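Local structure of probable adhesion protein (Pseudomonas aeruginosa PAO1, 6R3Z) at residues G10-P15 / V59-V64; I85-K90 / N124-E129. The protein binds divalent metal ions, ferrous iron among them, and probably serves as the solute-binding component of a transport system in Pseudomonas aeruginosa. One frame throughout, in Å; residues are numbered along the deposited sequence.

Interaction 1. Residues G10-P15 / V59-V64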
loop_
_atom_site.group_PDB
_atom_site.type_symbol
_atom_site.label_atom_id
_atom_site.label_comp_id
_atom_site.label_asym_id
_atom_site.label_seq_id
_atom_site.Cartn_x
_atom_site.Cartn_y
_atom_site.Cartn_z
ATOM N N GLY A 10 -12.178 -6.841 -11.207
ATOM C CA GLY A 10 -11.107 -5.905 -11.494
ATOM C C GLY A 10 -10.451 -5.409 -10.226
ATOM O O GLY A 10 -11.107 -5.271 -9.192
ATOM N N ILE A 11 -9.133 -5.196 -10.285
ATOM C CA ILE A 11 -8.315 -4.649 -9.205
ATOM C C ILE A 11 -7.480 -3.497 -9.755
ATOM O O ILE A 11 -7.258 -3.427 -10.974
ATOM C CB ILE A 11 -7.471 -5.699 -8.446
ATOM C CG1 ILE A 11 -6.385 -6.350 -9.356
ATOM C CG2 ILE A 11 -8.369 -6.733 -7.754
ATOM C CD1 ILE A 11 -5.033 -5.536 -9.442
ATOM N N THR A 12 -6.948 -2.641 -8.867
ATOM C CA THR A 12 -6.235 -1.448 -9.327
ATOM C C THR A 12 -4.750 -1.408 -8.973
ATOM O O THR A 12 -3.962 -0.861 -9.748
ATOM C CB THR A 12 -6.946 -0.180 -8.815
ATOM O OG1 THR A 12 -6.804 -0.123 -7.398
ATOM C CG2 THR A 12 -8.434 -0.133 -9.187
ATOM N N LEU A 13 -4.398 -1.840 -7.759
ATOM C CA LEU A 13 -3.030 -1.819 -7.239
ATOM C C LEU A 13 -2.620 -3.232 -6.825
ATOM O O LEU A 13 -3.481 -4.039 -6.449
ATOM C CB LEU A 13 -2.909 -0.859 -6.035
ATOM C CG LEU A 13 -3.472 0.571 -6.230
ATOM C CD1 LEU A 13 -3.623 1.280 -4.907
ATOM C CD2 LEU A 13 -2.590 1.409 -7.183
ATOM N N HIS A 14 -1.301 -3.514 -6.867
ATOM C CA HIS A 14 -0.742 -4.830 -6.527
ATOM C C HIS A 14 -1.296 -5.435 -5.229
ATOM O O HIS A 14 -1.695 -6.602 -5.262
ATOM C CB HIS A 14 0.792 -4.812 -6.487
ATOM C CG HIS A 14 1.419 -4.604 -7.826
ATOM N ND1 HIS A 14 1.424 -3.361 -8.434
ATOM C CD2 HIS A 14 2.069 -5.480 -8.619
ATOM C CE1 HIS A 14 2.083 -3.520 -9.571
ATOM N NE2 HIS A 14 2.463 -4.781 -9.738
ATOM N N PRO A 15 -1.360 -4.685 -4.090
ATOM C CA PRO A 15 -1.879 -5.293 -2.843
ATOM C C PRO A 15 -3.288 -5.835 -3.015
ATOM O O PRO A 15 -3.563 -6.905 -2.482
ATOM C CB PRO A 15 -1.822 -4.141 -1.839
ATOM C CG PRO A 15 -0.686 -3.291 -2.332
ATOM C CD PRO A 15 -0.919 -3.296 -3.833
ATOM N N VAL A 59 -15.536 -4.100 -9.766
ATOM C CA VAL A 59 -14.194 -3.543 -9.587
ATOM C C VAL A 59 -13.985 -3.261 -8.089
ATOM O O VAL A 59 -14.807 -2.585 -7.477
ATOM C CB VAL A 59 -13.907 -2.260 -10.439
ATOM C CG1 VAL A 59 -12.485 -1.749 -10.202
ATOM C CG2 VAL A 59 -14.139 -2.501 -11.937
ATOM N N VAL A 60 -12.879 -3.761 -7.526
ATOM C CA VAL A 60 -12.468 -3.505 -6.151
ATOM C C VAL A 60 -11.617 -2.224 -6.184
ATOM O O VAL A 60 -10.671 -2.127 -6.980
ATOM C CB VAL A 60 -11.690 -4.699 -5.538
ATOM C CG1 VAL A 60 -11.066 -4.332 -4.179
ATOM C CG2 VAL A 60 -12.617 -5.910 -5.388
ATOM N N LEU A 61 -11.967 -1.253 -5.328
ATOM C CA LEU A 61 -11.269 0.034 -5.262
ATOM C C LEU A 61 -10.678 0.333 -3.895
ATOM O O LEU A 61 -11.275 0.029 -2.859
ATOM C CB LEU A 61 -12.231 1.198 -5.584
ATOM C CG LEU A 61 -12.847 1.320 -6.984
ATOM C CD1 LEU A 61 -13.674 2.598 -7.091
ATOM C CD2 LEU A 61 -11.785 1.330 -8.065
ATOM N N ASN A 62 -9.520 1.006 -3.899
ATOM C CA ASN A 62 -8.898 1.547 -2.707
ATOM C C ASN A 62 -9.879 2.685 -2.301
ATOM O O ASN A 62 -10.283 2.780 -1.135
ATOM C CB ASN A 62 -7.482 2.085 -3.045
ATOM C CG ASN A 62 -6.952 3.079 -2.031
ATOM O OD1 ASN A 62 -7.108 4.299 -2.199
ATOM N ND2 ASN A 62 -6.348 2.581 -0.947
ATOM N N GLY A 63 -10.277 3.488 -3.294
ATOM C CA GLY A 63 -11.289 4.545 -3.166
ATOM C C GLY A 63 -11.079 5.638 -2.140
ATOM O O GLY A 63 -12.017 6.399 -1.849
ATOM N N VAL A 64 -9.863 5.749 -1.585
ATOM C CA VAL A 64 -9.559 6.779 -0.577
ATOM C C VAL A 64 -8.409 7.704 -1.019
ATOM O O VAL A 64 -7.893 8.487 -0.218
ATOM C CB VAL A 64 -9.346 6.198 0.840
ATOM C CG1 VAL A 64 -10.664 5.649 1.402
ATOM C CG2 VAL A 64 -8.231 5.143 0.868
HETATM O O HOH W 1 -8.052 -2.567 -6.319
#
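G10 and V59 are bridged as neighbours in a parallel sheet, and the one direct backbone hydrogen bond between their segments runs from G10 to the residue after V59: V60 N donates to G10 O at 2.9 Å, almost straight at 174°. V59 CA also points its hydrogen at the same carbonyl oxygen. From here the chains diverge. Their end-to-end directions differ by 23°, and the CA atoms drift from 4.3 Å apart at G10 and V59 to 6.6 Å at T12 and L61.

Where a regular parallel sheet would carry its next bond, a water stands in. It accepts from T12 N at 2.8 Å and donates to V60 O at 2.7 Å, so both buried backbone groups are satisfied although the strands have separated.

The T12 methyl carries much of the side-chain packing. With chi1 at 68°, OG1 sits between the backbone N and the carbonyl carbon, and CG2, anti to the carbonyl carbon, is the branch that meets L61 CD2 at 3.8 Å, the two side chains crossing at about a right angle. The same methyl touches the carbonyl oxygen V60 O. Further on, L13 CD1 comes within 4.4 Å of N62 CB.

Polar ends are tied down nearby: T12 OG1 bonds to D67, which also takes N62 N and G63 N. N62 OD1 accepts from V64 N in an Asx turn and from the backbone N of H66, one of the nickel ligands, which places this turn beside the metal site, while N62 ND2 reaches Y16 and P110 O.

Helix 68-76 covers the face bearing T12, V59 and L61. I11 and V60 pack instead on helix 14-24, which starts just after L13, at its N-cap position. Strands 29-32 and 84-86 continue the sheet beyond these two.

Interaction 2. Residues I85-K90 / N124-E129. With EDO (1,2-ethanediol), chain C.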
loop_
_atom_site.group_PDB
_atom_site.type_symbol
_atom_site.label_atom_id
_atom_site.label_comp_id
_atom_site.label_asym_id
_atom_site.label_seq_id
_atom_site.Cartn_x
_atom_site.Cartn_y
_atom_site.Cartn_z
ATOM N N ILE A 85 -16.614 -2.219 -5.269
ATOM C CA ILE A 85 -16.382 -2.546 -3.863
ATOM C C ILE A 85 -15.427 -1.525 -3.280
ATOM O O ILE A 85 -14.262 -1.436 -3.708
ATOM C CB ILE A 85 -15.891 -4.006 -3.658
ATOM C CG1 ILE A 85 -16.997 -5.007 -4.057
ATOM C CG2 ILE A 85 -15.400 -4.232 -2.212
ATOM C CD1 ILE A 85 -16.499 -6.482 -4.141
ATOM N N GLU A 86 -15.922 -0.747 -2.318
ATOM C CA GLU A 86 -15.106 0.250 -1.604
ATOM C C GLU A 86 -14.389 -0.531 -0.475
ATOM O O GLU A 86 -14.959 -0.780 0.599
ATOM C CB GLU A 86 -15.980 1.405 -1.066
ATOM C CG GLU A 86 -16.585 2.279 -2.162
ATOM C CD GLU A 86 -15.647 3.172 -2.962
ATOM O OE1 GLU A 86 -14.463 3.317 -2.574
ATOM O OE2 GLU A 86 -16.107 3.742 -3.978
ATOM N N ALA A 87 -13.151 -0.994 -0.759
ATOM C CA ALA A 87 -12.398 -1.852 0.174
ATOM C C ALA A 87 -12.193 -1.250 1.569
ATOM O O ALA A 87 -12.069 -1.991 2.551
ATOM C CB ALA A 87 -11.044 -2.208 -0.424
ATOM N N ASN A 88 -12.092 0.083 1.637
ATOM C CA ASN A 88 -11.782 0.800 2.872
ATOM C C ASN A 88 -13.000 1.246 3.673
ATOM O O ASN A 88 -12.838 1.992 4.645
ATOM C CB ASN A 88 -10.873 1.992 2.538
ATOM C CG ASN A 88 -9.451 1.546 2.281
ATOM O OD1 ASN A 88 -8.762 1.070 3.192
ATOM N ND2 ASN A 88 -9.008 1.624 1.036
ATOM N N ALA A 89 -14.207 0.779 3.291
ATOM C CA ALA A 89 -15.469 1.180 3.948
ATOM C C ALA A 89 -15.446 1.109 5.481
ATOM O O ALA A 89 -16.062 1.962 6.126
ATOM C CB ALA A 89 -16.635 0.380 3.403
ATOM N N LYS A 90 -14.721 0.124 6.066
ATOM C CA LYS A 90 -14.666 -0.064 7.534
ATOM C C LYS A 90 -13.305 0.288 8.198
ATOM O O LYS A 90 -13.133 0.053 9.400
ATOM C CB LYS A 90 -15.077 -1.516 7.893
ATOM C CG LYS A 90 -16.343 -2.043 7.202
ATOM C CD LYS A 90 -17.633 -1.422 7.731
ATOM C CE LYS A 90 -18.859 -2.051 7.117
ATOM N NZ LYS A 90 -19.169 -3.381 7.709
ATOM N N ASN A 124 -11.520 -8.587 4.776
ATOM C CA ASN A 124 -12.825 -9.016 5.289
ATOM C C ASN A 124 -13.986 -8.311 4.584
ATOM O O ASN A 124 -14.974 -8.962 4.239
ATOM C CB ASN A 124 -12.889 -8.879 6.810
ATOM C CG ASN A 124 -11.980 -9.863 7.517
ATOM O OD1 ASN A 124 -11.735 -10.979 7.041
ATOM N ND2 ASN A 124 -11.505 -9.495 8.694
ATOM N N THR A 125 -13.823 -7.012 4.280
ATOM C CA THR A 125 -14.845 -6.226 3.571
ATOM C C THR A 125 -15.013 -6.747 2.145
ATOM O O THR A 125 -16.148 -6.972 1.698
ATOM C CB THR A 125 -14.502 -4.735 3.630
ATOM O OG1 THR A 125 -14.629 -4.307 4.994
ATOM C CG2 THR A 125 -15.432 -3.881 2.763
ATOM N N ILE A 126 -13.873 -6.958 1.437
ATOM C CA ILE A 126 -13.908 -7.485 0.076
ATOM C C ILE A 126 -14.625 -8.855 0.040
ATOM O O ILE A 126 -15.530 -9.039 -0.774
ATOM C CB ILE A 126 -12.486 -7.512 -0.561
ATOM C CG1 ILE A 126 -11.916 -6.067 -0.707
ATOM C CG2 ILE A 126 -12.511 -8.202 -1.933
ATOM C CD1 ILE A 126 -10.367 -5.983 -0.798
ATOM N N ALA A 127 -14.250 -9.788 0.936
ATOM C CA ALA A 127 -14.840 -11.132 0.980
ATOM C C ALA A 127 -16.359 -11.090 1.209
ATOM O O ALA A 127 -17.090 -11.839 0.563
ATOM C CB ALA A 127 -14.175 -11.975 2.065
ATOM N N ARG A 128 -16.821 -10.211 2.120
ATOM C CA ARG A 128 -18.242 -10.065 2.431
ATOM C C ARG A 128 -18.992 -9.572 1.183
ATOM O O ARG A 128 -20.042 -10.123 0.839
ATOM C CB ARG A 128 -18.433 -9.064 3.584
ATOM C CG ARG A 128 -19.915 -8.793 3.908
ATOM C CD ARG A 128 -20.082 -7.949 5.146
ATOM N NE ARG A 128 -19.677 -8.694 6.342
ATOM C CZ ARG A 128 -19.964 -8.332 7.588
ATOM N NH1 ARG A 128 -20.686 -7.242 7.821
ATOM N NH2 ARG A 128 -19.548 -9.069 8.611
ATOM N N GLU A 129 -18.445 -8.544 0.519
ATOM C CA GLU A 129 -19.071 -7.943 -0.660
ATOM C C GLU A 129 -19.070 -8.880 -1.875
ATOM O O GLU A 129 -20.079 -8.956 -2.578
ATOM C CB GLU A 129 -18.460 -6.571 -0.979
ATOM C CG GLU A 129 -18.799 -5.505 0.055
ATOM C CD GLU A 129 -20.286 -5.396 0.365
ATOM O OE1 GLU A 129 -21.080 -5.163 -0.575
ATOM O OE2 GLU A 129 -20.661 -5.582 1.543
HETATM C C1 EDO C . -21.179 -3.411 -4.828
HETATM O O1 EDO C . -21.167 -4.830 -4.848
HETATM C C2 EDO C . -21.246 -2.885 -3.369
HETATM O O2 EDO C . -20.146 -3.375 -2.603
HETATM O O HOH W 2 -13.190 -1.976 5.048
HETATM O O HOH W 3 -17.490 -4.803 5.548
#
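T125 and K90 are joined through two waters that both meet the same hydroxyl, while not one direct hydrogen bond links the two segments. The first water lies 2.7 Å from T125 OG1, donates to A87 O at 2.7 Å and accepts from K90 N at 2.8 Å, so it stitches the loop backbone to the helix. The second lies 3.0 Å from T125 OG1 and accepts from K90 NZ at 3.1 Å. With a further hydrogen bond to T121 O, one turn back along the helix, the hydroxyl has three polar partners. T125 CG2 stands anti to the backbone N, facing the carbonyl oxygens of E86 and A87.

K90 bends at chi2 (-72°) and again at chi4 (77°), its CG touching T125 OG1 and its NZ 4.1 Å from R128 NH1. The two side chains cross at about a right angle, and bringing like charges this close probably costs something electrostatically on the exposed side of the contact.

Deeper in, the contact turns apolar. I85 CD1 packs 3.7 Å from E129 CB, and A87 CB rests 3.9 Å from I126 CD1. Past its CB, E129 turns away from I85: OE2 forms a salt bridge with K132, while OE1 accepts from O2 of an ethanediol, probably picked up from the crystallisation liquor. The loop itself is a type I turn from E86 to A89, closed by A89 N bonding to E86 O.

Thus the end of edge strand 84-86 and the turn after it lie against helix 116-133. I85 and I126 share V60 of strand 58-61 as a neighbour, I126 also reaches I23 of helix 14-24, and helix 138-160 backs the far side at A127.

Overall arrangement
Starting at the N terminus, strand 8-11 runs out at residues 10-15, and the chain passes through helix 14-24, strand 29-32 and helix 47-53 before interaction 1 closes that excursion at 59-64. Only then, after helix 68-76, does the chain open interaction 2 at 85-90, closed in turn by helix 116-133. The two loops are therefore in series, neither nested nor crossed. They meet laterally because strands 58-61 and 84-86 are neighbours: L61 N lies 2.8 Å from I85 O, and N88 ND2 probably bonds N62 O. Interaction 1 joins the sheet's inner strands near the metal cleft; interaction 2 fastens the sheet's edge to a helix.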